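Local coordinates for nitroreductase family protein (Lactobacillus plantarum, PDB 4QLX), which acts as an FMN-containing enone reductase in the saturation of polyunsaturated fatty acids, probably converting 10-oxo-11-octadecenoate to 10-oxooctadecanoate with NADH, at residues T145-L156 with P190-K198. Sequence-based numbering, arbitrary orientation.
Sequences TIDCSVVGMQLL and PVMGIAIGK
Where Ser-149 meets Met-192, the flat group at hand is the peptide carbonyl of Thr-145: Ser-149 N and Ser-149 OG reach its oxygen from opposite faces. The hydroxyl bond, Ser-149 OG to Thr-145 O, is 2.8 Å long and 37° out of the carbonyl plane. Met-192 starts with CG between its backbone N and carbonyl carbon (chi1 68°) and bends again at chi3, laying CE 3.8 Å from Ser-149 CA. An alanine here, lacking the hydroxyl, would probably cost Thr-145 O its second donor and open a small gap beside Met-192 CE, which would still rest on CA and CB. Gly-152 makes room for this thioether; a CB there would clash with Met-192 SD. Val-191 straddles Cys-148 CB with both methyls, CG2 at 3.8 Å. Farther along, Ile-194 CG2 meets Leu-156 CD2 at 3.9 Å, while Leu-155 CD2 approaches Ile-194 CG1 at 4.2 Å. A classic beta bulge, Val-191 and Met-192 opposite Ile-93, lets consecutive residues point at the helix. Segment 145-156, touching FMN through Ile-146 and Asp-147, runs nearly parallel (9°) to strand 190-197 and packs on Ser-149 of the second subunit: the helix-on-sheet core of the dimeric, FMN-binding nitroreductase fold.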
loop_
_atom_site.group_PDB
_atom_site.type_symbol
_atom_site.label_atom_id
_atom_site.label_comp_id
_atom_site.label_asym_id
_atom_site.label_seq_id
_atom_site.Cartn_x
_atom_site.Cartn_y
_atom_site.Cartn_z
ATOM N N THR A 145 -4.143 -7.957 -7.955
ATOM C CA THR A 145 -3.077 -8.074 -6.940
ATOM C C THR A 145 -2.595 -6.692 -6.479
ATOM O O THR A 145 -2.383 -6.459 -5.283
ATOM C CB THR A 145 -1.871 -8.913 -7.463
ATOM O OG1 THR A 145 -2.276 -10.275 -7.680
ATOM C CG2 THR A 145 -0.707 -8.887 -6.478
ATOM N N ILE A 146 -2.455 -5.761 -7.410
ATOM C CA ILE A 146 -2.070 -4.405 -7.032
ATOM C C ILE A 146 -3.088 -3.746 -6.090
ATOM O O ILE A 146 -2.701 -3.213 -5.062
ATOM C CB ILE A 146 -1.882 -3.504 -8.262
ATOM C CG1 ILE A 146 -0.769 -4.045 -9.155
ATOM C CG2 ILE A 146 -1.549 -2.086 -7.823
ATOM C CD1 ILE A 146 -0.592 -3.254 -10.462
ATOM N N ASP A 147 -4.378 -3.788 -6.439
ATOM C CA ASP A 147 -5.432 -3.251 -5.561
ATOM C C ASP A 147 -5.369 -3.871 -4.142
ATOM O O ASP A 147 -5.513 -3.184 -3.132
ATOM C CB ASP A 147 -6.822 -3.512 -6.141
ATOM C CG ASP A 147 -7.121 -2.712 -7.413
ATOM O OD1 ASP A 147 -6.294 -1.878 -7.854
ATOM O OD2 ASP A 147 -8.217 -2.940 -7.975
ATOM N N CYS A 148 -5.171 -5.180 -4.084
ATOM C CA CYS A 148 -5.156 -5.887 -2.803
ATOM C C CYS A 148 -3.954 -5.504 -1.959
ATOM O O CYS A 148 -3.999 -5.547 -0.732
ATOM C CB CYS A 148 -5.155 -7.391 -3.028
ATOM S SG CYS A 148 -6.741 -8.024 -3.568
ATOM N N SER A 149 -2.869 -5.150 -2.631
ATOM C CA SER A 149 -1.642 -4.783 -1.936
ATOM C C SER A 149 -1.749 -3.370 -1.375
ATOM O O SER A 149 -1.269 -3.105 -0.279
ATOM C CB SER A 149 -0.434 -4.908 -2.882
ATOM O OG SER A 149 -0.357 -6.219 -3.432
ATOM N N VAL A 150 -2.377 -2.448 -2.107
ATOM C CA VAL A 150 -2.457 -1.093 -1.563
ATOM C C VAL A 150 -3.474 -1.022 -0.430
ATOM O O VAL A 150 -3.284 -0.242 0.511
ATOM C CB VAL A 150 -2.793 -0.012 -2.633
ATOM C CG1 VAL A 150 -1.722 0.009 -3.731
ATOM C CG2 VAL A 150 -4.201 -0.203 -3.228
ATOM N N VAL A 151 -4.549 -1.812 -0.496
ATOM C CA VAL A 151 -5.499 -1.802 0.613
ATOM C C VAL A 151 -4.875 -2.543 1.808
ATOM O O VAL A 151 -5.105 -2.175 2.963
ATOM C CB VAL A 151 -6.893 -2.409 0.218
ATOM C CG1 VAL A 151 -6.856 -3.931 0.172
ATOM C CG2 VAL A 151 -7.966 -1.965 1.206
ATOM N N GLY A 152 -4.055 -3.556 1.536
ATOM C CA GLY A 152 -3.357 -4.267 2.607
ATOM C C GLY A 152 -2.383 -3.372 3.352
ATOM O O GLY A 152 -2.289 -3.388 4.590
ATOM N N MET A 153 -1.637 -2.589 2.585
ATOM C CA MET A 153 -0.732 -1.597 3.159
ATOM C C MET A 153 -1.502 -0.597 4.020
ATOM O O MET A 153 -1.060 -0.247 5.099
ATOM C CB MET A 153 0.040 -0.861 2.049
ATOM C CG MET A 153 1.159 0.084 2.582
ATOM S SD MET A 153 2.490 -0.764 3.471
ATOM C CE MET A 153 2.228 -0.194 5.154
ATOM N N GLN A 154 -2.666 -0.138 3.564
ATOM C CA GLN A 154 -3.408 0.807 4.391
ATOM C C GLN A 154 -3.910 0.114 5.657
ATOM O O GLN A 154 -3.931 0.726 6.717
ATOM C CB GLN A 154 -4.564 1.461 3.611
ATOM C CG GLN A 154 -4.042 2.512 2.623
ATOM C CD GLN A 154 -4.941 3.739 2.491
ATOM O OE1 GLN A 154 -4.451 4.865 2.358
ATOM N NE2 GLN A 154 -6.262 3.529 2.530
ATOM N N LEU A 155 -4.260 -1.168 5.557
ATOM C CA LEU A 155 -4.808 -1.880 6.712
ATOM C C LEU A 155 -3.724 -2.053 7.796
ATOM O O LEU A 155 -4.012 -2.004 8.999
ATOM C CB LEU A 155 -5.389 -3.238 6.284
ATOM C CG LEU A 155 -6.102 -4.071 7.367
ATOM C CD1 LEU A 155 -7.122 -3.229 8.129
ATOM C CD2 LEU A 155 -6.781 -5.285 6.761
ATOM N N LEU A 156 -2.471 -2.221 7.371
ATOM C CA LEU A 156 -1.357 -2.312 8.323
ATOM C C LEU A 156 -1.217 -1.011 9.110
ATOM O O LEU A 156 -0.898 -1.021 10.310
ATOM C CB LEU A 156 -0.044 -2.631 7.604
ATOM C CG LEU A 156 0.155 -4.001 6.954
ATOM C CD1 LEU A 156 1.473 -3.984 6.223
ATOM C CD2 LEU A 156 0.178 -5.119 8.002
ATOM N N PRO A 190 -5.617 -15.585 -4.413
ATOM C CA PRO A 190 -5.067 -15.243 -3.102
ATOM C C PRO A 190 -3.924 -14.241 -3.209
ATOM O O PRO A 190 -3.137 -14.321 -4.154
ATOM C CB PRO A 190 -4.573 -16.589 -2.571
ATOM C CG PRO A 190 -4.244 -17.365 -3.797
ATOM C CD PRO A 190 -5.166 -16.905 -4.885
ATOM N N VAL A 191 -3.834 -13.311 -2.261
ATOM C CA VAL A 191 -2.760 -12.330 -2.277
ATOM C C VAL A 191 -1.957 -12.337 -0.971
ATOM O O VAL A 191 -0.781 -12.699 -0.970
ATOM C CB VAL A 191 -3.309 -10.917 -2.552
ATOM C CG1 VAL A 191 -2.208 -9.866 -2.413
ATOM C CG2 VAL A 191 -3.940 -10.866 -3.958
ATOM N N MET A 192 -2.582 -11.946 0.133
ATOM C CA MET A 192 -1.872 -11.898 1.410
ATOM C C MET A 192 -2.814 -11.937 2.607
ATOM O O MET A 192 -3.969 -11.530 2.520
ATOM C CB MET A 192 -0.985 -10.641 1.501
ATOM C CG MET A 192 -1.769 -9.321 1.579
ATOM S SD MET A 192 -0.779 -7.836 1.898
ATOM C CE MET A 192 -0.107 -7.515 0.265
ATOM N N GLY A 193 -2.302 -12.430 3.733
ATOM C CA GLY A 193 -3.011 -12.325 4.995
ATOM C C GLY A 193 -2.489 -11.143 5.792
ATOM O O GLY A 193 -1.318 -10.768 5.679
ATOM N N ILE A 194 -3.367 -10.533 6.575
ATOM C CA ILE A 194 -2.963 -9.501 7.525
ATOM C C ILE A 194 -3.326 -9.988 8.923
ATOM O O ILE A 194 -4.506 -10.035 9.275
ATOM C CB ILE A 194 -3.652 -8.144 7.269
ATOM C CG1 ILE A 194 -3.448 -7.644 5.824
ATOM C CG2 ILE A 194 -3.192 -7.097 8.274
ATOM C CD1 ILE A 194 -2.012 -7.421 5.414
ATOM N N ALA A 195 -2.327 -10.365 9.720
ATOM C CA ALA A 195 -2.590 -10.740 11.106
ATOM C C ALA A 195 -2.608 -9.489 11.957
ATOM O O ALA A 195 -1.719 -8.666 11.838
ATOM C CB ALA A 195 -1.528 -11.733 11.620
ATOM N N ILE A 196 -3.607 -9.352 12.825
ATOM C CA ILE A 196 -3.761 -8.151 13.650
ATOM C C ILE A 196 -3.958 -8.500 15.133
ATOM O O ILE A 196 -4.653 -9.465 15.463
ATOM C CB ILE A 196 -4.980 -7.301 13.182
ATOM C CG1 ILE A 196 -4.894 -6.974 11.682
ATOM C CG2 ILE A 196 -5.135 -6.035 14.013
ATOM C CD1 ILE A 196 -6.071 -6.086 11.174
ATOM N N GLY A 197 -3.351 -7.715 16.022
ATOM C CA GLY A 197 -3.619 -7.827 17.449
ATOM C C GLY A 197 -2.785 -6.848 18.250
ATOM O O GLY A 197 -2.145 -5.972 17.673
ATOM N N LYS A 198 -2.804 -6.981 19.576
ATOM C CA LYS A 198 -1.913 -6.220 20.455
ATOM C C LYS A 198 -0.575 -6.911 20.547
ATOM O O LYS A 198 -0.521 -8.121 20.739
ATOM C CB LYS A 198 -2.479 -6.078 21.877
ATOM C CG LYS A 198 -3.441 -4.931 22.106
ATOM C CD LYS A 198 -2.708 -3.602 22.207
ATOM C CE LYS A 198 -1.713 -3.599 23.356
ATOM N NZ LYS A 198 -1.066 -2.257 23.497
#